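Local coordinates for protein terminal oxygenase component of carbazole (PDB 7BUG) that converts carbazole, as the terminal oxygenase of carbazole 1,9a-dioxygenase, by angular dioxygenation to an unstable cis-hydrodiol that opens to an aminobiphenyldiol, at residues D20-F25 and N170-V175; C69-V74 and H93-R98; N164-S169 and V287-N292. All blocks are in the same frame, centred on the assembly; numbering follows the deposited sequence.

Contact 1. Residues D20-F25 and N170-V175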
ATOM      1  N   ASP A  20      16.583  -9.888  14.589  1.00 13.71           N
ATOM      2  CA  ASP A  20      16.703 -10.132  13.149  1.00 14.30           C
ATOM      3  C   ASP A  20      15.608 -11.098  12.663  1.00 13.88           C
ATOM      4  O   ASP A  20      15.331 -11.149  11.423  1.00 14.36           O
ATOM      5  CB  ASP A  20      18.075 -10.727  12.838  1.00 15.19           C
ATOM      6  CG  ASP A  20      18.479 -10.551  11.410  1.00 17.87           C
ATOM      7  OD1 ASP A  20      18.123  -9.518  10.835  1.00 18.06           O
ATOM      8  OD2 ASP A  20      19.250 -11.416  10.940  1.00 22.35           O
ATOM      9  N   ALA A  21      15.034 -11.890  13.556  1.00 13.98           N
ATOM     10  CA  ALA A  21      14.176 -13.039  13.170  1.00 12.30           C
ATOM     11  C   ALA A  21      12.723 -12.620  12.872  1.00 11.97           C
ATOM     12  O   ALA A  21      11.780 -13.235  13.371  1.00 11.59           O
ATOM     13  CB  ALA A  21      14.313 -14.159  14.155  1.00 12.56           C
ATOM     14  N   LYS A  22      12.556 -11.630  11.995  1.00 13.89           N
ATOM     15  CA  LYS A  22      11.260 -11.061  11.593  1.00 14.82           C
ATOM     16  C   LYS A  22      10.364 -12.126  10.953  1.00 15.03           C
ATOM     17  O   LYS A  22       9.121 -12.084  11.155  1.00 13.17           O
ATOM     18  CB  LYS A  22      11.527  -9.871  10.662  1.00 17.93           C
ATOM     19  CG  LYS A  22      10.285  -9.125  10.231  1.00 26.32           C
ATOM     20  CD  LYS A  22      10.654  -7.970   9.341  1.00 27.81           C
ATOM     21  CE  LYS A  22      11.563  -7.003  10.062  1.00 31.34           C
ATOM     22  NZ  LYS A  22      11.234  -5.621   9.643  1.00 31.60           N
ATOM     23  N   LEU A  23      10.948 -13.092  10.235  1.00 13.68           N
ATOM     24  CA  LEU A  23      10.192 -14.185   9.568  1.00 15.44           C
ATOM     25  C   LEU A  23      10.163 -15.470  10.391  1.00 13.99           C
ATOM     26  O   LEU A  23       9.617 -16.479   9.879  1.00 15.87           O
ATOM     27  CB  LEU A  23      10.832 -14.475   8.204  1.00 16.28           C
ATOM     28  CG  LEU A  23      10.498 -13.503   7.098  1.00 21.03           C
ATOM     29  CD1 LEU A  23      11.411 -13.756   5.902  1.00 24.35           C
ATOM     30  CD2 LEU A  23       9.020 -13.605   6.693  1.00 23.71           C
ATOM     31  N   GLY A  24      10.678 -15.481  11.613  1.00 12.47           N
ATOM     32  CA  GLY A  24      10.754 -16.677  12.446  1.00 11.58           C
ATOM     33  C   GLY A  24      12.040 -17.456  12.251  1.00 11.80           C
ATOM     34  O   GLY A  24      12.922 -17.067  11.465  1.00 11.70           O
ATOM     35  N   PHE A  25      12.091 -18.592  12.895  1.00 12.13           N
ATOM     36  CA  PHE A  25      13.278 -19.473  12.942  1.00 11.43           C
ATOM     37  C   PHE A  25      13.051 -20.644  12.009  1.00 11.44           C
ATOM     38  O   PHE A  25      12.101 -21.443  12.180  1.00 12.54           O
ATOM     39  CB  PHE A  25      13.540 -19.914  14.378  1.00 12.60           C
ATOM     40  CG  PHE A  25      13.853 -18.751  15.280  1.00 12.15           C
ATOM     41  CD1 PHE A  25      14.906 -17.876  15.007  1.00 13.05           C
ATOM     42  CD2 PHE A  25      13.150 -18.605  16.464  1.00 12.19           C
ATOM     43  CE1 PHE A  25      15.230 -16.866  15.913  1.00 13.23           C
ATOM     44  CE2 PHE A  25      13.504 -17.605  17.364  1.00 13.36           C
ATOM     45  CZ  PHE A  25      14.507 -16.705  17.064  1.00 13.80           C
ATOM     46  N   ASN A 170       3.225  -9.299  13.936  1.00 10.64           N
ATOM     47  CA  ASN A 170       4.423 -10.164  13.899  1.00 11.21           C
ATOM     48  C   ASN A 170       4.320 -11.186  15.029  1.00 10.34           C
ATOM     49  O   ASN A 170       3.861 -10.873  16.142  1.00 10.09           O
ATOM     50  CB  ASN A 170       5.684  -9.307  14.007  1.00 10.42           C
ATOM     51  CG  ASN A 170       6.962 -10.090  13.934  1.00 11.21           C
ATOM     52  OD1 ASN A 170       7.495 -10.517  14.960  1.00 12.91           O
ATOM     53  ND2 ASN A 170       7.366 -10.352  12.714  1.00 11.79           N
ATOM     54  N   TRP A 171       4.857 -12.378  14.800  1.00  9.45           N
ATOM     55  CA  TRP A 171       4.825 -13.489  15.753  1.00  9.58           C
ATOM     56  C   TRP A 171       5.475 -13.104  17.080  1.00  9.68           C
ATOM     57  O   TRP A 171       5.050 -13.644  18.094  1.00 11.39           O
ATOM     58  CB  TRP A 171       5.496 -14.760  15.144  1.00  9.66           C
ATOM     59  CG  TRP A 171       6.985 -14.644  14.991  1.00  9.69           C
ATOM     60  CD1 TRP A 171       7.699 -13.967  14.056  1.00 10.69           C
ATOM     61  CD2 TRP A 171       7.959 -15.239  15.865  1.00  9.88           C
ATOM     62  NE1 TRP A 171       9.059 -14.104  14.292  1.00 10.87           N
ATOM     63  CE2 TRP A 171       9.235 -14.885  15.393  1.00 10.39           C
ATOM     64  CE3 TRP A 171       7.830 -16.051  16.986  1.00 10.40           C
ATOM     65  CZ2 TRP A 171      10.410 -15.346  16.017  1.00 11.95           C
ATOM     66  CZ3 TRP A 171       8.973 -16.469  17.634  1.00 11.29           C
ATOM     67  CH2 TRP A 171      10.236 -16.115  17.143  1.00 11.64           C
ATOM     68  N   ARG A 172       6.544 -12.324  17.086  1.00 10.15           N
ATOM     69  CA  ARG A 172       7.256 -12.037  18.355  1.00 10.84           C
ATOM     70  C   ARG A 172       6.407 -11.172  19.284  1.00 11.40           C
ATOM     71  O   ARG A 172       6.505 -11.316  20.518  1.00 11.80           O
ATOM     72  CB  ARG A 172       8.561 -11.337  18.022  1.00 10.52           C
ATOM     73  CG  ARG A 172       9.490 -12.290  17.274  1.00 11.15           C
ATOM     74  CD  ARG A 172      10.669 -11.540  16.670  1.00 11.34           C
ATOM     75  NE  ARG A 172      10.245 -10.522  15.714  1.00 11.64           N
ATOM     76  CZ  ARG A 172      11.018  -9.669  15.103  1.00 12.84           C
ATOM     77  NH1 ARG A 172      12.328  -9.673  15.334  1.00 14.11           N
ATOM     78  NH2 ARG A 172      10.496  -8.774  14.299  1.00 13.06           N
ATOM     79  N   LEU A 173       5.601 -10.299  18.707  1.00 12.87           N
ATOM     80  CA  LEU A 173       4.712  -9.466  19.572  1.00 13.04           C
ATOM     81  C   LEU A 173       3.704 -10.388  20.270  1.00 12.09           C
ATOM     82  O   LEU A 173       3.410 -10.192  21.432  1.00 12.56           O
ATOM     83  CB  LEU A 173       4.036  -8.426  18.673  1.00 13.05           C
ATOM     84  CG  LEU A 173       4.985  -7.460  17.966  1.00 15.10           C
ATOM     85  CD1 LEU A 173       4.186  -6.448  17.137  1.00 16.04           C
ATOM     86  CD2 LEU A 173       5.916  -6.789  18.961  1.00 17.49           C
ATOM     87  N   ALA A 174       3.277 -11.466  19.604  1.00 11.39           N
ATOM     88  CA  ALA A 174       2.364 -12.474  20.153  1.00 11.75           C
ATOM     89  C   ALA A 174       3.056 -13.287  21.263  1.00 12.05           C
ATOM     90  O   ALA A 174       2.512 -13.472  22.357  1.00 14.19           O
ATOM     91  CB  ALA A 174       1.895 -13.386  19.028  1.00 12.47           C
ATOM     92  N   VAL A 175       4.292 -13.763  20.998  1.00 12.70           N
ATOM     93  CA  VAL A 175       5.048 -14.545  22.001  1.00 13.51           C
ATOM     94  C   VAL A 175       5.210 -13.708  23.258  1.00 13.31           C
ATOM     95  O   VAL A 175       4.985 -14.213  24.385  1.00 15.12           O
ATOM     96  CB  VAL A 175       6.432 -14.945  21.478  1.00 13.84           C
ATOM     97  CG1 VAL A 175       7.263 -15.569  22.595  1.00 15.51           C
ATOM     98  CG2 VAL A 175       6.296 -15.933  20.342  1.00 15.98           C
TER
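A21 O is gripped by two N-H groups. W171 NE1 donates to it across the contact at 3.0 Å, and G24 N meets the same oxygen within the type I beta turn from A21 to G24. This turn lies in the loop after helix 16-20. It packs on the first turn of helix 171-179 in the catalytic ring-hydroxylase domain, away from the iron and cluster sites. The N-cap of that helix is N170. A21 O lies in the indole plane, and NE1 approaches nearly along the C=O axis, at 164°. N170 uses both ends of its amide. Its ND2 donates to K22 O at 2.9 Å, on a lone pair in the carbonyl plane, and also bonds E291 O. Its OD1 takes the capping bond from R172 N and a second bond from R172 NE, each 2.9 Å long. These two donors come from opposite faces of the amide, which fixes its rotation. The guanidinium of R172 has K22 CA over one face, 3.6 Å from NH2. NH1 of R172 bonds V19 O and Y18 O. K22 sends its NZ to a salt bridge with D347. One face of the indole is covered near the rim by R172 CG. An alanine in place of W171 would probably cost A21 O its donor across the contact and open a gap beside F25. There the indole edge meets the F25 face in an offset edge-to-face pair, planes at 76°, with W171 CH2 3.6 Å from F25 CE2.

Contact 2. Residues C69-V74 and H93-R98. With FES (Fe2/s2 (inorganic) cluster), chain D.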
ATOM      1  N   CYS A  69       5.603 -23.525  -8.646  1.00  9.34           N
ATOM      2  CA  CYS A  69       6.121 -24.334  -9.760  1.00  9.21           C
ATOM      3  C   CYS A  69       7.589 -23.954 -10.063  1.00  9.49           C
ATOM      4  O   CYS A  69       7.919 -22.767 -10.092  1.00  9.67           O
ATOM      5  CB  CYS A  69       5.231 -24.200 -10.977  1.00  8.80           C
ATOM      6  SG  CYS A  69       5.681 -25.379 -12.272  1.00  9.62           S
ATOM      7  N   LEU A  70       8.428 -24.941 -10.356  1.00  8.86           N
ATOM      8  CA  LEU A  70       9.845 -24.708 -10.764  1.00  9.43           C
ATOM      9  C   LEU A  70       9.950 -23.941 -12.075  1.00 10.01           C
ATOM     10  O   LEU A  70      10.982 -23.328 -12.343  1.00 10.93           O
ATOM     11  CB  LEU A  70      10.531 -26.059 -10.928  1.00 10.17           C
ATOM     12  CG  LEU A  70      10.727 -26.859  -9.665  1.00 11.12           C
ATOM     13  CD1 LEU A  70      11.477 -28.162  -9.978  1.00 12.53           C
ATOM     14  CD2 LEU A  70      11.390 -26.083  -8.550  1.00 12.23           C
ATOM     15  N   HIS A  71       8.951 -24.032 -12.939  1.00  8.86           N
ATOM     16  CA  HIS A  71       9.024 -23.524 -14.322  1.00  9.43           C
ATOM     17  C   HIS A  71       8.873 -21.983 -14.322  1.00 10.44           C
ATOM     18  O   HIS A  71       9.865 -21.262 -14.494  1.00 11.28           O
ATOM     19  CB  HIS A  71       7.968 -24.280 -15.147  1.00 10.13           C
ATOM     20  CG  HIS A  71       7.896 -23.847 -16.543  1.00  9.64           C
ATOM     21  ND1 HIS A  71       6.679 -23.785 -17.196  1.00  9.51           N
ATOM     22  CD2 HIS A  71       8.858 -23.456 -17.403  1.00  9.54           C
ATOM     23  CE1 HIS A  71       6.889 -23.389 -18.441  1.00  9.26           C
ATOM     24  NE2 HIS A  71       8.272 -23.195 -18.597  1.00  8.57           N
ATOM     25  N   ARG A  72       7.641 -21.488 -14.157  1.00 10.39           N
ATOM     26  CA  ARG A  72       7.357 -20.024 -14.202  1.00  9.84           C
ATOM     27  C   ARG A  72       6.911 -19.508 -12.834  1.00  9.76           C
ATOM     28  O   ARG A  72       6.440 -18.356 -12.735  1.00 11.06           O
ATOM     29  CB  ARG A  72       6.364 -19.684 -15.320  1.00 10.92           C
ATOM     30  CG  ARG A  72       6.789 -20.163 -16.703  1.00 11.14           C
ATOM     31  CD  ARG A  72       8.120 -19.668 -17.244  1.00 11.23           C
ATOM     32  NE  ARG A  72       8.173 -18.208 -17.233  1.00 13.07           N
ATOM     33  CZ  ARG A  72       7.690 -17.405 -18.161  1.00 13.57           C
ATOM     34  NH1 ARG A  72       7.189 -17.906 -19.271  1.00 15.78           N
ATOM     35  NH2 ARG A  72       7.787 -16.108 -17.984  1.00 15.18           N
ATOM     36  N   GLY A  73       7.017 -20.292 -11.775  1.00  8.85           N
ATOM     37  CA  GLY A  73       6.837 -19.812 -10.396  1.00  8.68           C
ATOM     38  C   GLY A  73       5.420 -19.480 -10.007  1.00  8.60           C
ATOM     39  O   GLY A  73       5.221 -18.718  -9.060  1.00  9.86           O
ATOM     40  N   VAL A  74       4.466 -20.064 -10.689  1.00  8.23           N
ATOM     41  CA  VAL A  74       3.049 -19.912 -10.295  1.00  8.73           C
ATOM     42  C   VAL A  74       2.750 -20.766  -9.064  1.00  9.46           C
ATOM     43  O   VAL A  74       3.368 -21.790  -8.836  1.00  9.11           O
ATOM     44  CB  VAL A  74       2.094 -20.234 -11.443  1.00  9.20           C
ATOM     45  CG1 VAL A  74       2.322 -19.350 -12.664  1.00 10.05           C
ATOM     46  CG2 VAL A  74       2.106 -21.724 -11.808  1.00  9.37           C
ATOM     47  N   HIS A  93       1.694 -25.579 -17.565  1.00  8.65           N
ATOM     48  CA  HIS A  93       2.345 -26.375 -18.634  1.00  8.38           C
ATOM     49  C   HIS A  93       2.458 -27.824 -18.194  1.00  8.98           C
ATOM     50  O   HIS A  93       3.215 -28.543 -18.786  1.00  9.78           O
ATOM     51  CB  HIS A  93       3.695 -25.818 -19.082  1.00  8.65           C
ATOM     52  CG  HIS A  93       3.709 -24.339 -19.214  1.00  8.95           C
ATOM     53  ND1 HIS A  93       3.908 -23.493 -18.132  1.00  9.63           N
ATOM     54  CD2 HIS A  93       3.610 -23.558 -20.312  1.00  9.29           C
ATOM     55  CE1 HIS A  93       3.850 -22.241 -18.575  1.00  8.96           C
ATOM     56  NE2 HIS A  93       3.683 -22.250 -19.913  1.00 10.20           N
ATOM     57  N   ALA A  94       1.750 -28.204 -17.157  1.00  8.70           N
ATOM     58  CA  ALA A  94       1.600 -29.623 -16.763  1.00  8.65           C
ATOM     59  C   ALA A  94       2.916 -30.274 -16.335  1.00 10.46           C
ATOM     60  O   ALA A  94       3.004 -31.546 -16.379  1.00 10.30           O
ATOM     61  CB  ALA A  94       0.937 -30.430 -17.858  1.00  9.74           C
ATOM     62  N   TRP A  95       3.863 -29.516 -15.790  1.00  9.69           N
ATOM     63  CA  TRP A  95       4.953 -30.132 -15.008  1.00  9.65           C
ATOM     64  C   TRP A  95       4.336 -30.884 -13.841  1.00  9.68           C
ATOM     65  O   TRP A  95       3.520 -30.372 -13.074  1.00 10.61           O
ATOM     66  CB  TRP A  95       5.983 -29.116 -14.523  1.00 10.26           C
ATOM     67  CG  TRP A  95       6.798 -28.489 -15.593  1.00  9.72           C
ATOM     68  CD1 TRP A  95       6.453 -28.188 -16.878  1.00  9.75           C
ATOM     69  CD2 TRP A  95       8.140 -28.034 -15.411  1.00  9.31           C
ATOM     70  NE1 TRP A  95       7.510 -27.598 -17.523  1.00 10.12           N
ATOM     71  CE2 TRP A  95       8.543 -27.472 -16.640  1.00  9.61           C
ATOM     72  CE3 TRP A  95       9.002 -28.006 -14.313  1.00 10.47           C
ATOM     73  CZ2 TRP A  95       9.800 -26.883 -16.789  1.00  9.56           C
ATOM     74  CZ3 TRP A  95      10.267 -27.463 -14.490  1.00 10.58           C
ATOM     75  CH2 TRP A  95      10.642 -26.919 -15.716  1.00 10.09           C
ATOM     76  N   THR A  96       4.682 -32.166 -13.687  1.00  9.77           N
ATOM     77  CA  THR A  96       4.053 -33.072 -12.725  1.00 10.41           C
ATOM     78  C   THR A  96       5.080 -33.536 -11.691  1.00 10.69           C
ATOM     79  O   THR A  96       6.165 -34.049 -12.079  1.00 10.66           O
ATOM     80  CB  THR A  96       3.454 -34.256 -13.481  1.00 10.51           C
ATOM     81  OG1 THR A  96       2.460 -33.716 -14.362  1.00 11.41           O
ATOM     82  CG2 THR A  96       2.826 -35.262 -12.541  1.00 12.24           C
ATOM     83  N   TYR A  97       4.713 -33.408 -10.419  1.00 10.90           N
ATOM     84  CA  TYR A  97       5.602 -33.657  -9.270  1.00 10.49           C
ATOM     85  C   TYR A  97       5.038 -34.775  -8.396  1.00 10.94           C
ATOM     86  O   TYR A  97       3.840 -34.877  -8.173  1.00 11.70           O
ATOM     87  CB  TYR A  97       5.753 -32.386  -8.451  1.00 11.21           C
ATOM     88  CG  TYR A  97       6.193 -31.191  -9.267  1.00 10.86           C
ATOM     89  CD1 TYR A  97       7.542 -30.922  -9.435  1.00 11.37           C
ATOM     90  CD2 TYR A  97       5.275 -30.273  -9.744  1.00 10.28           C
ATOM     91  CE1 TYR A  97       7.974 -29.800 -10.108  1.00 10.75           C
ATOM     92  CE2 TYR A  97       5.688 -29.154 -10.442  1.00 10.33           C
ATOM     93  CZ  TYR A  97       7.043 -28.909 -10.612  1.00 10.88           C
ATOM     94  OH  TYR A  97       7.395 -27.733 -11.234  1.00 10.92           O
ATOM     95  N   ARG A  98       5.934 -35.610  -7.890  1.00 12.29           N
ATOM     96  CA  ARG A  98       5.554 -36.583  -6.842  1.00 13.63           C
ATOM     97  C   ARG A  98       5.426 -35.884  -5.497  1.00 11.98           C
ATOM     98  O   ARG A  98       6.362 -35.208  -5.098  1.00 12.01           O
ATOM     99  CB  ARG A  98       6.584 -37.705  -6.795  1.00 15.36           C
ATOM    100  CG  ARG A  98       6.651 -38.488  -8.096  1.00 18.12           C
ATOM    101  CD  ARG A  98       7.310 -39.822  -7.781  1.00 22.95           C
ATOM    102  NE  ARG A  98       8.703 -39.641  -7.525  1.00 22.14           N
ATOM    103  CZ  ARG A  98       9.701 -40.050  -8.312  1.00 29.00           C
ATOM    104  NH1 ARG A  98       9.453 -40.651  -9.473  1.00 32.90           N
ATOM    105  NH2 ARG A  98      10.953 -39.861  -7.932  1.00 26.11           N
TER
HETATM  106 FE1  FES D 401       4.015 -24.775 -13.844  1.00  9.48          FE
HETATM  107 FE2  FES D 401       4.793 -24.005 -16.318  1.00  9.30          FE
HETATM  108  S1  FES D 401       4.274 -26.069 -15.621  1.00  9.72           S
HETATM  109  S2  FES D 401       4.482 -22.687 -14.530  1.00  9.45           S
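The Rieske [2Fe-2S] site is built here, where C69 and H71 meet H93, W95 and Y97. C69 SG binds one iron at 2.4 Å, and C90 gives that iron its second cysteine. H71 ND1 and H93 ND1 each bind the other iron at 2.1 Å. The two imidazoles stand almost at right angles, the edge of H71 toward the face of H93, with planes at 80°. Their far nitrogens bond to a second subunit: H71 NE2 to D359 and H93 NE2 to D180 of that chain. This is consistent with electron transfer across the subunit boundary, as in related ring-hydroxylating oxygenases. H71 lies between two neighbours. R72 CG covers the centre of one ring face, and the five-membered ring of W95 makes an offset stack on the other, planes at 14°. With CG anti to the backbone N (chi1 178°), the H71 ring lies against the indole while CB makes a CH-pi contact, 3.5 Å from the centroid of the six-membered ring of W95. W95 CD1 also touches the cluster sulfide S1. On the cysteine side, Y97 OH accepts from L70 N at 3.1 Å and stands 3.1 Å from C69 SG.

Contact 3. Residues N164-S169 and V287-N292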
ATOM      1  N   ASN A 164      -7.657 -22.221  15.788  1.00 14.22           N
ATOM      2  CA  ASN A 164      -6.569 -21.576  15.007  1.00 13.74           C
ATOM      3  C   ASN A 164      -7.183 -20.357  14.328  1.00 15.61           C
ATOM      4  O   ASN A 164      -8.391 -20.420  13.896  1.00 17.94           O
ATOM      5  CB  ASN A 164      -5.946 -22.543  13.997  1.00 14.02           C
ATOM      6  CG  ASN A 164      -4.664 -22.012  13.369  1.00 14.17           C
ATOM      7  OD1 ASN A 164      -4.020 -21.129  13.976  1.00 14.73           O
ATOM      8  ND2 ASN A 164      -4.323 -22.550  12.198  1.00 14.70           N
ATOM      9  N   GLN A 165      -6.447 -19.271  14.274  1.00 16.65           N
ATOM     10  CA  GLN A 165      -6.864 -18.127  13.426  1.00 16.43           C
ATOM     11  C   GLN A 165      -5.638 -17.325  13.019  1.00 15.11           C
ATOM     12  O   GLN A 165      -4.545 -17.534  13.550  1.00 14.63           O
ATOM     13  CB  GLN A 165      -7.891 -17.275  14.146  1.00 21.11           C
ATOM     14  CG  GLN A 165      -7.319 -16.612  15.344  1.00 21.18           C
ATOM     15  CD  GLN A 165      -8.409 -16.042  16.225  1.00 26.90           C
ATOM     16  OE1 GLN A 165      -8.682 -16.525  17.318  1.00 25.21           O
ATOM     17  NE2 GLN A 165      -8.968 -14.951  15.745  1.00 27.91           N
ATOM     18  N   ILE A 166      -5.839 -16.489  12.042  1.00 14.23           N
ATOM     19  CA  ILE A 166      -4.752 -15.647  11.465  1.00 13.94           C
ATOM     20  C   ILE A 166      -4.884 -14.276  12.111  1.00 14.50           C
ATOM     21  O   ILE A 166      -5.999 -13.687  12.068  1.00 13.19           O
ATOM     22  CB  ILE A 166      -4.854 -15.579   9.947  1.00 14.87           C
ATOM     23  CG1 ILE A 166      -4.614 -16.968   9.348  1.00 17.09           C
ATOM     24  CG2 ILE A 166      -3.904 -14.560   9.360  1.00 14.88           C
ATOM     25  CD1 ILE A 166      -4.810 -17.019   7.865  1.00 21.07           C
ATOM     26  N   ILE A 167      -3.787 -13.784  12.653  1.00 12.60           N
ATOM     27  CA  ILE A 167      -3.735 -12.519  13.417  1.00 13.13           C
ATOM     28  C   ILE A 167      -2.718 -11.605  12.752  1.00 14.04           C
ATOM     29  O   ILE A 167      -1.605 -12.049  12.483  1.00 12.34           O
ATOM     30  CB  ILE A 167      -3.416 -12.734  14.899  1.00 13.97           C
ATOM     31  CG1 ILE A 167      -4.391 -13.694  15.585  1.00 15.61           C
ATOM     32  CG2 ILE A 167      -3.340 -11.402  15.648  1.00 14.51           C
ATOM     33  CD1 ILE A 167      -5.838 -13.325  15.489  1.00 16.53           C
ATOM     34  N   LYS A 168      -3.077 -10.332  12.575  1.00 13.09           N
ATOM     35  CA  LYS A 168      -2.169  -9.378  11.911  1.00 14.87           C
ATOM     36  C   LYS A 168      -1.228  -8.711  12.922  1.00 13.95           C
ATOM     37  O   LYS A 168      -1.343  -7.496  13.226  1.00 15.46           O
ATOM     38  CB  LYS A 168      -3.014  -8.343  11.132  1.00 19.96           C
ATOM     39  CG  LYS A 168      -3.840  -8.964  10.029  1.00 24.27           C
ATOM     40  CD  LYS A 168      -4.865  -8.034   9.420  1.00 33.35           C
ATOM     41  CE  LYS A 168      -6.068  -8.786   8.888  1.00 37.03           C
ATOM     42  NZ  LYS A 168      -7.072  -7.859   8.303  1.00 45.47           N
ATOM     43  N   SER A 169      -0.298  -9.479  13.490  1.00 12.18           N
ATOM     44  CA  SER A 169       0.877  -8.910  14.158  1.00 11.55           C
ATOM     45  C   SER A 169       2.033  -9.842  13.860  1.00 11.00           C
ATOM     46  O   SER A 169       1.827 -11.049  13.567  1.00 12.07           O
ATOM     47  CB  SER A 169       0.743  -8.718  15.623  1.00 11.55           C
ATOM     48  OG  SER A 169       1.023  -9.919  16.358  1.00 12.40           O
ATOM     49  N   VAL A 287       2.681 -18.732  15.296  1.00 10.41           N
ATOM     50  CA  VAL A 287       3.410 -19.282  14.125  1.00 10.96           C
ATOM     51  C   VAL A 287       3.593 -18.187  13.083  1.00 10.58           C
ATOM     52  O   VAL A 287       2.612 -17.650  12.542  1.00 10.90           O
ATOM     53  CB  VAL A 287       2.647 -20.473  13.549  1.00 10.71           C
ATOM     54  CG1 VAL A 287       3.388 -21.036  12.359  1.00 11.46           C
ATOM     55  CG2 VAL A 287       2.413 -21.511  14.625  1.00 12.02           C
ATOM     56  N   PRO A 288       4.841 -17.901  12.664  1.00  9.67           N
ATOM     57  CA  PRO A 288       5.074 -16.851  11.692  1.00 10.48           C
ATOM     58  C   PRO A 288       4.537 -17.242  10.315  1.00 11.20           C
ATOM     59  O   PRO A 288       4.870 -18.314   9.754  1.00 11.83           O
ATOM     60  CB  PRO A 288       6.612 -16.701  11.608  1.00 10.64           C
ATOM     61  CG  PRO A 288       7.127 -17.495  12.760  1.00 10.55           C
ATOM     62  CD  PRO A 288       6.083 -18.541  13.075  1.00 10.33           C
ATOM     63  N   ILE A 289       3.680 -16.373   9.782  1.00 10.20           N
ATOM     64  CA  ILE A 289       3.136 -16.487   8.401  1.00 11.16           C
ATOM     65  C   ILE A 289       3.971 -15.629   7.474  1.00 11.74           C
ATOM     66  O   ILE A 289       4.453 -16.123   6.443  1.00 12.89           O
ATOM     67  CB  ILE A 289       1.630 -16.134   8.340  1.00 11.82           C
ATOM     68  CG1 ILE A 289       0.822 -17.203   9.060  1.00 12.00           C
ATOM     69  CG2 ILE A 289       1.158 -15.931   6.920  1.00 12.44           C
ATOM     70  CD1 ILE A 289      -0.617 -16.849   9.267  1.00 13.26           C
ATOM     71  N   ASP A 290       4.167 -14.373   7.855  1.00 11.92           N
ATOM     72  CA  ASP A 290       5.057 -13.438   7.127  1.00 12.01           C
ATOM     73  C   ASP A 290       5.466 -12.390   8.166  1.00 12.02           C
ATOM     74  O   ASP A 290       5.200 -12.599   9.330  1.00 12.50           O
ATOM     75  CB  ASP A 290       4.377 -12.879   5.878  1.00 13.18           C
ATOM     76  CG  ASP A 290       3.152 -12.023   6.122  1.00 15.85           C
ATOM     77  OD1 ASP A 290       2.940 -11.560   7.258  1.00 15.28           O
ATOM     78  OD2 ASP A 290       2.381 -11.799   5.119  1.00 20.09           O
ATOM     79  N   GLU A 291       6.101 -11.295   7.761  1.00 13.65           N
ATOM     80  CA  GLU A 291       6.666 -10.327   8.722  1.00 14.55           C
ATOM     81  C   GLU A 291       5.554  -9.721   9.552  1.00 14.51           C
ATOM     82  O   GLU A 291       5.829  -9.202  10.591  1.00 13.38           O
ATOM     83  CB  GLU A 291       7.424  -9.273   7.923  1.00 18.26           C
ATOM     84  CG  GLU A 291       8.539  -9.883   7.091  1.00 24.55           C
ATOM     85  CD  GLU A 291       8.288 -10.300   5.629  1.00 31.80           C
ATOM     86  OE1 GLU A 291       9.331 -10.326   4.880  1.00 40.58           O
ATOM     87  OE2 GLU A 291       7.111 -10.605   5.197  1.00 22.75           O
ATOM     88  N   ASN A 292       4.324  -9.726   9.044  1.00 14.15           N
ATOM     89  CA  ASN A 292       3.198  -8.940   9.610  1.00 16.36           C
ATOM     90  C   ASN A 292       2.111  -9.811  10.257  1.00 13.16           C
ATOM     91  O   ASN A 292       1.139  -9.244  10.771  1.00 15.30           O
ATOM     92  CB  ASN A 292       2.527  -8.163   8.470  1.00 18.28           C
ATOM     93  CG  ASN A 292       3.481  -7.280   7.711  1.00 23.22           C
ATOM     94  OD1 ASN A 292       4.317  -6.605   8.312  1.00 23.24           O
ATOM     95  ND2 ASN A 292       3.448  -7.402   6.389  1.00 27.56           N
TER
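I166 and I289 meet through their methyl and methylene groups. I289 CD1 is 4.0 Å from both I166 CG1 and I166 CG2, and the two side chains cross at about a right angle. In I166, CG1 is anti to the carbonyl carbon (chi1 -65°), which puts CG2 anti to the backbone N. I289 CD1 sits between the two branches. I289 has the same first torsion (chi1 -69°), and its chi2 is extended, which carries CD1 out toward I166. A tetraethylene glycol molecule, probably from the crystallisation liquor, lies about 4 Å from the I289 side chain. The second meeting point is backbone. N292 O comes 3.1 Å from S169 N, but the angle is too poor for a hydrogen bond. K168 CA makes a CA-H...O contact with the same oxygen at 3.5 Å. S169 N instead bonds I167 O weakly, in an inverse gamma turn centred on K168. S169 O accepts from H294 ND1. D290 shapes the facing loop: its OD1 accepts from N292 N at 2.9 Å, from above the carboxylate plane, and also bonds T293 OG1. This is an Asx turn. It lies between strands 281-288 and 293-303, neighbours in the antiparallel sheet. Strand 158-167, beside 293-303, is the outermost of the sheet within this chain. The contact thus joins this strand to a hairpin end in the Bet v 1-like catalytic domain of ring hydroxylases.

In the fold
Contacts 1 and 3 are close neighbours, their centres 9 Å apart. Strand 158-167 of contact 3 is followed, after the short turn 168-170, by helix 171-179 of contact 1, and the segments of the two contacts alternate along the chain. They touch where P288 packs on W171 and L23 packs on E291. Loop 20-25 and the 287-292 turn thus both pack against the start of helix 171-179. Contact 2 stands apart in the Rieske domain, its centre 31 Å from that of contact 1 and 28 Å from that of contact 3. In sequence it is nested inside the loop closed by contact 1 and precedes contact 3. The cluster site faces a second subunit, whereas contacts 1 and 3 lie within one chain.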